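Local coordinates for protein probable M18 family aminopeptidase 1 (Thermotoga maritima, PDB 2GLF) that probably acts as a metal-dependent aminopeptidase of the M18 family, removing residues from the amino-terminal end of peptides, at residues Pro59-Val64 with Phe76-Asp81; Ala260-Asn265 with Tyr443-Glu448; Thr357-Gly361 with Asp396-Thr402. All blocks are in the same frame, centred on the assembly; numbering follows the deposited sequence.

Contact 1 of 3, residues Pro59-Val64 with Phe76-Asp81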
loop_
_atom_site.group_PDB
_atom_site.type_symbol
_atom_site.label_atom_id
_atom_site.label_comp_id
_atom_site.label_asym_id
_atom_site.label_seq_id
_atom_site.Cartn_x
_atom_site.Cartn_y
_atom_site.Cartn_z
ATOM N N PRO A 59 67.613 17.757 -21.369
ATOM C CA PRO A 59 66.405 17.886 -20.549
ATOM C C PRO A 59 65.458 18.978 -21.035
ATOM O O PRO A 59 64.293 19.022 -20.640
ATOM C CB PRO A 59 66.964 18.194 -19.163
ATOM C CG PRO A 59 68.283 17.486 -19.175
ATOM C CD PRO A 59 68.821 17.840 -20.532
HETATM N N MSE A 60 65.964 19.859 -21.889
HETATM C CA MSE A 60 65.160 20.954 -22.405
HETATM C C MSE A 60 64.358 20.524 -23.613
HETATM O O MSE A 60 63.423 21.209 -24.017
HETATM C CB MSE A 60 66.058 22.136 -22.764
HETATM C CG MSE A 60 65.792 23.384 -21.936
HETATM SE SE MSE A 60 65.552 23.009 -20.051
HETATM C CE MSE A 60 67.205 22.068 -19.692
ATOM N N ASN A 61 64.726 19.393 -24.197
ATOM C CA ASN A 61 64.001 18.896 -25.352
ATOM C C ASN A 61 63.862 17.383 -25.292
ATOM O O ASN A 61 64.758 16.650 -25.711
ATOM C CB ASN A 61 64.696 19.305 -26.647
ATOM C CG ASN A 61 63.907 18.900 -27.876
ATOM O OD1 ASN A 61 63.830 17.720 -28.220
ATOM N ND2 ASN A 61 63.299 19.878 -28.537
HETATM N N MSE A 62 62.729 16.927 -24.763
HETATM C CA MSE A 62 62.462 15.502 -24.630
HETATM C C MSE A 62 61.123 15.149 -25.263
HETATM O O MSE A 62 60.179 15.938 -25.224
HETATM C CB MSE A 62 62.410 15.101 -23.150
HETATM C CG MSE A 62 63.632 15.462 -22.322
HETATM SE SE MSE A 62 63.404 15.094 -20.411
HETATM C CE MSE A 62 63.621 13.187 -20.458
ATOM N N THR A 63 61.056 13.960 -25.845
ATOM C CA THR A 63 59.835 13.440 -26.444
ATOM C C THR A 63 59.754 12.057 -25.803
ATOM O O THR A 63 59.981 11.026 -26.438
ATOM C CB THR A 63 59.960 13.326 -27.971
ATOM O OG1 THR A 63 61.085 12.504 -28.297
ATOM C CG2 THR A 63 60.153 14.698 -28.589
ATOM N N VAL A 64 59.436 12.063 -24.515
ATOM C CA VAL A 64 59.385 10.851 -23.715
ATOM C C VAL A 64 58.011 10.365 -23.315
ATOM O O VAL A 64 57.004 11.031 -23.549
ATOM C CB VAL A 64 60.175 11.050 -22.419
ATOM C CG1 VAL A 64 61.639 11.325 -22.737
ATOM C CG2 VAL A 64 59.568 12.203 -21.632
ATOM N N PHE A 76 55.177 12.895 -22.775
ATOM C CA PHE A 76 55.490 14.313 -22.769
ATOM C C PHE A 76 56.319 14.720 -23.973
ATOM O O PHE A 76 56.858 13.889 -24.708
ATOM C CB PHE A 76 56.263 14.711 -21.508
ATOM C CG PHE A 76 55.608 14.286 -20.231
ATOM C CD1 PHE A 76 56.016 13.122 -19.579
ATOM C CD2 PHE A 76 54.572 15.040 -19.680
ATOM C CE1 PHE A 76 55.401 12.716 -18.401
ATOM C CE2 PHE A 76 53.949 14.640 -18.499
ATOM C CZ PHE A 76 54.362 13.478 -17.859
ATOM N N ARG A 77 56.383 16.030 -24.165
ATOM C CA ARG A 77 57.175 16.653 -25.210
ATOM C C ARG A 77 57.736 17.874 -24.498
ATOM O O ARG A 77 57.270 18.997 -24.695
ATOM C CB ARG A 77 56.312 17.057 -26.412
ATOM C CG ARG A 77 56.012 15.906 -27.348
ATOM C CD ARG A 77 55.286 16.367 -28.593
ATOM N NE ARG A 77 56.079 17.319 -29.364
ATOM C CZ ARG A 77 55.638 17.960 -30.447
ATOM N NH1 ARG A 77 54.407 17.751 -30.893
ATOM N NH2 ARG A 77 56.427 18.822 -31.077
ATOM N N VAL A 78 58.703 17.622 -23.618
ATOM C CA VAL A 78 59.349 18.681 -22.860
ATOM C C VAL A 78 60.060 19.533 -23.891
ATOM O O VAL A 78 60.819 19.017 -24.716
ATOM C CB VAL A 78 60.363 18.112 -21.862
ATOM C CG1 VAL A 78 61.059 19.236 -21.141
ATOM C CG2 VAL A 78 59.652 17.217 -20.864
ATOM N N VAL A 79 59.805 20.834 -23.847
ATOM C CA VAL A 79 60.378 21.752 -24.811
ATOM C C VAL A 79 60.990 22.982 -24.149
ATOM O O VAL A 79 61.570 23.839 -24.816
ATOM C CB VAL A 79 59.284 22.159 -25.828
ATOM C CG1 VAL A 79 59.767 23.257 -26.738
ATOM C CG2 VAL A 79 58.892 20.943 -26.659
ATOM N N ASP A 80 60.870 23.063 -22.832
ATOM C CA ASP A 80 61.426 24.187 -22.095
ATOM C C ASP A 80 61.618 23.770 -20.642
ATOM O O ASP A 80 61.554 22.583 -20.319
ATOM C CB ASP A 80 60.487 25.389 -22.163
ATOM C CG ASP A 80 61.204 26.705 -21.900
ATOM O OD1 ASP A 80 62.078 26.744 -21.006
ATOM O OD2 ASP A 80 60.892 27.705 -22.581
ATOM N N ASP A 81 61.869 24.737 -19.772
ATOM C CA ASP A 81 62.047 24.459 -18.360
ATOM C C ASP A 81 60.657 24.105 -17.800
ATOM O O ASP A 81 59.712 24.881 -17.952
ATOM C CB ASP A 81 62.612 25.711 -17.684
ATOM C CG ASP A 81 62.794 25.546 -16.195
ATOM O OD1 ASP A 81 63.173 26.542 -15.549
ATOM O OD2 ASP A 81 62.564 24.436 -15.669
#
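Val78 points its side chain toward the opposing segment and packs against its backbone: CG1 of Val78 lies 3.3 Å from O of Pro59, while CB of Val78 meets CB of Met62, a selenomethionine, at 3.9 Å. Two backbone hydrogen bonds join the antiparallel segments: N of Met62 donates to O of Val78 at 2.8 Å, and N of Phe76 to O of Val64 at 2.7 Å. CA-H...O contacts add to these, from CA of Asn61 to O of Val78 (3.2 Å) and from CA of Arg77 to O of Met62 (3.1 Å). The example illustrates how hydrogen bonding between antiparallel chains can continue where regular strand has ended. Beside the Val64-Phe76 bond, CG2 of Val64 packs on CB of Phe76 at 4.2 Å. The contact prolongs the hairpin of strands 64-67 and 73-77 past its open end, near the margin of the mixed sheet; helix 292-303 covers Phe76 and Val78 through Ile300, and the backbone of Arg77 is hydrogen-bonded to Ile270 of strand 270-275.

Contact 2 of 3, residues Ala260-Asn265 with Tyr443-Glu448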
loop_
_atom_site.group_PDB
_atom_site.type_symbol
_atom_site.label_atom_id
_atom_site.label_comp_id
_atom_site.label_asym_id
_atom_site.label_seq_id
_atom_site.Cartn_x
_atom_site.Cartn_y
_atom_site.Cartn_z
ATOM N N ALA A 260 46.727 14.918 -31.235
ATOM C CA ALA A 260 47.039 16.328 -31.047
ATOM C C ALA A 260 48.481 16.441 -30.565
ATOM O O ALA A 260 49.270 17.216 -31.106
ATOM C CB ALA A 260 46.097 16.943 -30.029
ATOM N N LEU A 261 48.822 15.653 -29.550
ATOM C CA LEU A 261 50.169 15.652 -28.988
ATOM C C LEU A 261 51.198 15.485 -30.083
ATOM O O LEU A 261 52.191 16.206 -30.128
ATOM C CB LEU A 261 50.342 14.506 -27.982
ATOM C CG LEU A 261 51.758 14.343 -27.408
ATOM C CD1 LEU A 261 52.066 15.547 -26.538
ATOM C CD2 LEU A 261 51.887 13.071 -26.591
ATOM N N LEU A 262 50.946 14.529 -30.971
ATOM C CA LEU A 262 51.860 14.226 -32.062
ATOM C C LEU A 262 52.005 15.280 -33.158
ATOM O O LEU A 262 53.061 15.367 -33.788
ATOM C CB LEU A 262 51.469 12.893 -32.708
ATOM C CG LEU A 262 51.457 11.662 -31.801
ATOM C CD1 LEU A 262 51.262 10.422 -32.650
ATOM C CD2 LEU A 262 52.760 11.568 -31.025
ATOM N N SER A 263 50.972 16.086 -33.391
ATOM C CA SER A 263 51.053 17.069 -34.461
ATOM C C SER A 263 51.062 18.517 -34.007
ATOM O O SER A 263 50.966 19.434 -34.819
ATOM C CB SER A 263 49.907 16.855 -35.447
ATOM O OG SER A 263 48.668 17.154 -34.840
ATOM N N ALA A 264 51.188 18.735 -32.714
ATOM C CA ALA A 264 51.197 20.097 -32.225
ATOM C C ALA A 264 52.566 20.760 -32.396
ATOM O O ALA A 264 53.599 20.087 -32.478
ATOM C CB ALA A 264 50.782 20.117 -30.755
ATOM N N ASN A 265 52.555 22.088 -32.476
ATOM C CA ASN A 265 53.771 22.885 -32.575
ATOM C C ASN A 265 53.761 23.622 -31.240
ATOM O O ASN A 265 53.252 24.738 -31.132
ATOM C CB ASN A 265 53.675 23.859 -33.742
ATOM C CG ASN A 265 53.515 23.149 -35.063
ATOM O OD1 ASN A 265 54.360 22.343 -35.450
ATOM N ND2 ASN A 265 52.422 23.434 -35.765
ATOM N N TYR A 443 41.922 20.279 -28.852
ATOM C CA TYR A 443 43.038 19.802 -28.035
ATOM C C TYR A 443 44.408 20.268 -28.519
ATOM O O TYR A 443 45.278 20.601 -27.716
ATOM C CB TYR A 443 43.036 18.274 -27.981
ATOM C CG TYR A 443 41.967 17.680 -27.097
ATOM C CD1 TYR A 443 41.772 16.301 -27.052
ATOM C CD2 TYR A 443 41.149 18.488 -26.302
ATOM C CE1 TYR A 443 40.791 15.737 -26.239
ATOM C CE2 TYR A 443 40.166 17.936 -25.487
ATOM C CZ TYR A 443 39.993 16.557 -25.462
ATOM O OH TYR A 443 39.026 15.988 -24.665
ATOM N N ARG A 444 44.599 20.276 -29.835
ATOM C CA ARG A 444 45.868 20.676 -30.431
ATOM C C ARG A 444 46.129 22.160 -30.263
ATOM O O ARG A 444 47.215 22.568 -29.848
ATOM C CB ARG A 444 45.885 20.329 -31.918
ATOM C CG ARG A 444 47.107 20.834 -32.650
ATOM C CD ARG A 444 47.077 20.464 -34.123
ATOM N NE ARG A 444 48.154 21.119 -34.860
ATOM C CZ ARG A 444 48.436 20.891 -36.137
ATOM N NH1 ARG A 444 47.721 20.015 -36.834
ATOM N NH2 ARG A 444 49.438 21.539 -36.718
ATOM N N SER A 445 45.129 22.967 -30.594
ATOM C CA SER A 445 45.269 24.406 -30.483
ATOM C C SER A 445 45.273 24.871 -29.027
ATOM O O SER A 445 45.651 26.001 -28.738
ATOM C CB SER A 445 44.158 25.100 -31.272
ATOM O OG SER A 445 42.888 24.598 -30.913
ATOM N N LEU A 446 44.855 24.008 -28.108
ATOM C CA LEU A 446 44.862 24.380 -26.702
ATOM C C LEU A 446 46.232 24.104 -26.100
ATOM O O LEU A 446 46.669 24.807 -25.180
ATOM C CB LEU A 446 43.795 23.613 -25.923
ATOM C CG LEU A 446 42.392 24.224 -25.921
ATOM C CD1 LEU A 446 41.447 23.285 -25.204
ATOM C CD2 LEU A 446 42.410 25.587 -25.239
HETATM N N MSE A 447 46.908 23.080 -26.611
HETATM C CA MSE A 447 48.240 22.745 -26.124
HETATM C C MSE A 447 49.203 23.786 -26.674
HETATM O O MSE A 447 50.174 24.166 -26.016
HETATM C CB MSE A 447 48.668 21.369 -26.622
HETATM C CG MSE A 447 47.747 20.247 -26.231
HETATM SE SE MSE A 447 48.267 18.583 -27.073
HETATM C CE MSE A 447 48.640 17.538 -25.488
ATOM N N GLU A 448 48.910 24.243 -27.888
ATOM C CA GLU A 448 49.730 25.228 -28.585
ATOM C C GLU A 448 49.594 26.662 -28.096
ATOM O O GLU A 448 50.588 27.383 -27.998
ATOM C CB GLU A 448 49.409 25.217 -30.086
ATOM C CG GLU A 448 49.966 24.039 -30.870
ATOM C CD GLU A 448 49.522 24.043 -32.333
ATOM O OE1 GLU A 448 50.061 23.233 -33.123
ATOM O OE2 GLU A 448 48.630 24.849 -32.692
#
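Ala260 begins the contact by pressing its methyl into the other helix: CB of Ala260 sits 3.9 Å from CB of Tyr443 and 4.0 Å from SE of Met447, a selenomethionine. So small a side chain allows close backbones, with CA of Ala260 only 4.5 Å from CA of Arg444. Leu261 points away, yet its CD1 still reaches CE of Met447 at 4.1 Å. At Ser263 the apolar packing gives way to polar surroundings; O of Ser263 lies over one face of the Arg444 guanidinium, 3.2 Å from CZ of Arg444. Ala264 leaves helical geometry, and Asn265 then donates from its N to OE1 of Glu448 at 2.8 Å. That same oxygen receives a weak hydrogen bond, part of a salt bridge, from NE of Arg444 (3.3 Å), so one carboxylate joins a helix turn to the chain leaving its neighbour. As in other alpha/beta folds, the helices pack side by side on a sheet: Leu261 and Met447 both rest on strand 270-275, and Tyr443 and Met447 touch Val89 of strand 87-92.

Contact 3 of 3, residues Thr357-Gly361 with Asp396-Thr402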
loop_
_atom_site.group_PDB
_atom_site.type_symbol
_atom_site.label_atom_id
_atom_site.label_comp_id
_atom_site.label_asym_id
_atom_site.label_seq_id
_atom_site.Cartn_x
_atom_site.Cartn_y
_atom_site.Cartn_z
ATOM N N THR A 357 30.524 19.070 -13.209
ATOM C CA THR A 357 29.769 17.821 -13.270
ATOM C C THR A 357 29.700 17.159 -11.901
ATOM O O THR A 357 30.525 16.300 -11.585
ATOM C CB THR A 357 30.428 16.802 -14.221
ATOM O OG1 THR A 357 31.799 16.621 -13.847
ATOM C CG2 THR A 357 30.354 17.275 -15.654
ATOM N N GLY A 358 28.723 17.544 -11.090
ATOM C CA GLY A 358 28.607 16.943 -9.771
ATOM C C GLY A 358 27.273 16.258 -9.560
ATOM O O GLY A 358 26.766 15.579 -10.453
ATOM N N ALA A 359 26.705 16.429 -8.372
ATOM C CA ALA A 359 25.413 15.834 -8.050
ATOM C C ALA A 359 24.493 16.904 -7.466
ATOM O O ALA A 359 24.368 17.993 -8.019
ATOM C CB ALA A 359 25.589 14.689 -7.063
ATOM N N ARG A 360 23.866 16.603 -6.338
ATOM C CA ARG A 360 22.960 17.545 -5.696
ATOM C C ARG A 360 23.549 18.962 -5.522
ATOM O O ARG A 360 23.830 19.400 -4.401
ATOM C CB ARG A 360 22.536 16.980 -4.339
ATOM C CG ARG A 360 21.829 15.641 -4.427
ATOM C CD ARG A 360 20.403 15.813 -4.895
ATOM N NE ARG A 360 19.645 16.625 -3.950
ATOM C CZ ARG A 360 18.363 16.941 -4.093
ATOM N NH1 ARG A 360 17.686 16.510 -5.150
ATOM N NH2 ARG A 360 17.758 17.687 -3.178
ATOM N N GLY A 361 23.728 19.685 -6.623
ATOM C CA GLY A 361 24.267 21.028 -6.515
ATOM C C GLY A 361 25.783 21.144 -6.443
ATOM O O GLY A 361 26.316 21.730 -5.499
ATOM N N ASP A 396 19.014 18.161 -10.677
ATOM C CA ASP A 396 19.193 16.976 -9.834
ATOM C C ASP A 396 18.986 15.625 -10.523
ATOM O O ASP A 396 18.723 14.617 -9.870
ATOM C CB ASP A 396 18.314 17.075 -8.585
ATOM C CG ASP A 396 18.888 18.027 -7.556
ATOM O OD1 ASP A 396 20.105 17.930 -7.290
ATOM O OD2 ASP A 396 18.132 18.862 -7.012
ATOM N N GLN A 397 19.140 15.612 -11.845
ATOM C CA GLN A 397 18.973 14.406 -12.648
ATOM C C GLN A 397 19.920 13.260 -12.315
ATOM O O GLN A 397 19.490 12.108 -12.161
ATOM C CB GLN A 397 19.109 14.749 -14.128
ATOM C CG GLN A 397 17.783 15.001 -14.790
ATOM C CD GLN A 397 16.975 13.736 -14.929
ATOM O OE1 GLN A 397 15.812 13.770 -15.316
ATOM N NE2 GLN A 397 17.592 12.607 -14.621
ATOM N N GLY A 398 21.210 13.564 -12.216
ATOM C CA GLY A 398 22.169 12.520 -11.914
ATOM C C GLY A 398 23.557 13.030 -11.617
ATOM O O GLY A 398 23.793 14.235 -11.580
ATOM N N GLY A 399 24.482 12.102 -11.407
ATOM C CA GLY A 399 25.847 12.482 -11.100
ATOM C C GLY A 399 26.832 12.220 -12.220
ATOM O O GLY A 399 26.511 11.566 -13.211
ATOM N N GLY A 400 28.039 12.745 -12.050
ATOM C CA GLY A 400 29.078 12.564 -13.039
ATOM C C GLY A 400 30.427 12.403 -12.374
ATOM O O GLY A 400 30.825 11.294 -12.026
ATOM N N GLY A 401 31.128 13.515 -12.190
ATOM C CA GLY A 401 32.436 13.467 -11.567
ATOM C C GLY A 401 33.483 12.850 -12.475
ATOM O O GLY A 401 33.397 11.672 -12.816
ATOM N N THR A 402 34.465 13.651 -12.880
ATOM C CA THR A 402 35.542 13.173 -13.741
ATOM C C THR A 402 36.848 13.266 -12.967
ATOM O O THR A 402 36.852 13.651 -11.797
ATOM C CB THR A 402 35.673 14.015 -15.015
ATOM O OG1 THR A 402 35.903 15.379 -14.654
ATOM C CG2 THR A 402 34.409 13.923 -15.854
#
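Arg360 is bent, with chi1, chi2 and chi3 all in the m well, and this bend brings its guanidinium over Asp396. NH1 of Arg360 then lies 3.0 Å from OD2 of Asp396, a salt bridge in which the oxygen sits over the guanidinium face; attraction between charges, not a directed N-H, holds the pair. Asp396, with chi1 also m, swings its carboxylate to this meeting point, where it has further partners: Lys124 of the second subunit forms a salt bridge with it and Tyr118 of the second subunit a hydrogen bond. NH2 of Arg360 lies close to NZ of that Lys124, so two positive charges share Asp396. Away from this end, the glycine run 398-401 offers backbone instead of side chains. N of Gly401 donates to O of Thr357 at 2.9 Å, and CA of Gly399 makes a CA-H...O contact with O of Gly358 at 3.3 Å. Thr357, in the p rotamer, points toward the glycines; a CB on Gly400 would come tight against CB of Thr357. Thr402 is p as well, and its OG1 bonds to Asp416 and weakly to N of Ala404, capping the start of the turn into helix 404-408. The example thus runs from the subunit interface to Thr402, which touches the manganese ligand Asp326: Asp396 offsets two like charges at the interface, while backbone bonding holds the other end.

In the fold
Contacts 1 and 2 follow one another along the chain and meet directly, although their centres are 15 Å apart: NH1 of Arg77 lies 2.8 Å from O of Leu261 and 2.9 Å from O of Ala264, probable hydrogen bonds that tie strand 73-77 to the end of helix 248-263. Contact 3 falls between the two segments of contact 2 in sequence, but its centre is 30 Å away and the nearest atoms are about 10 Å apart. They differ in distance from the manganese ions: the side chain of Thr402 is about 6 Å from a bound ion and that of Tyr443 about 10 Å, whereas contact 1 is remote structural packing.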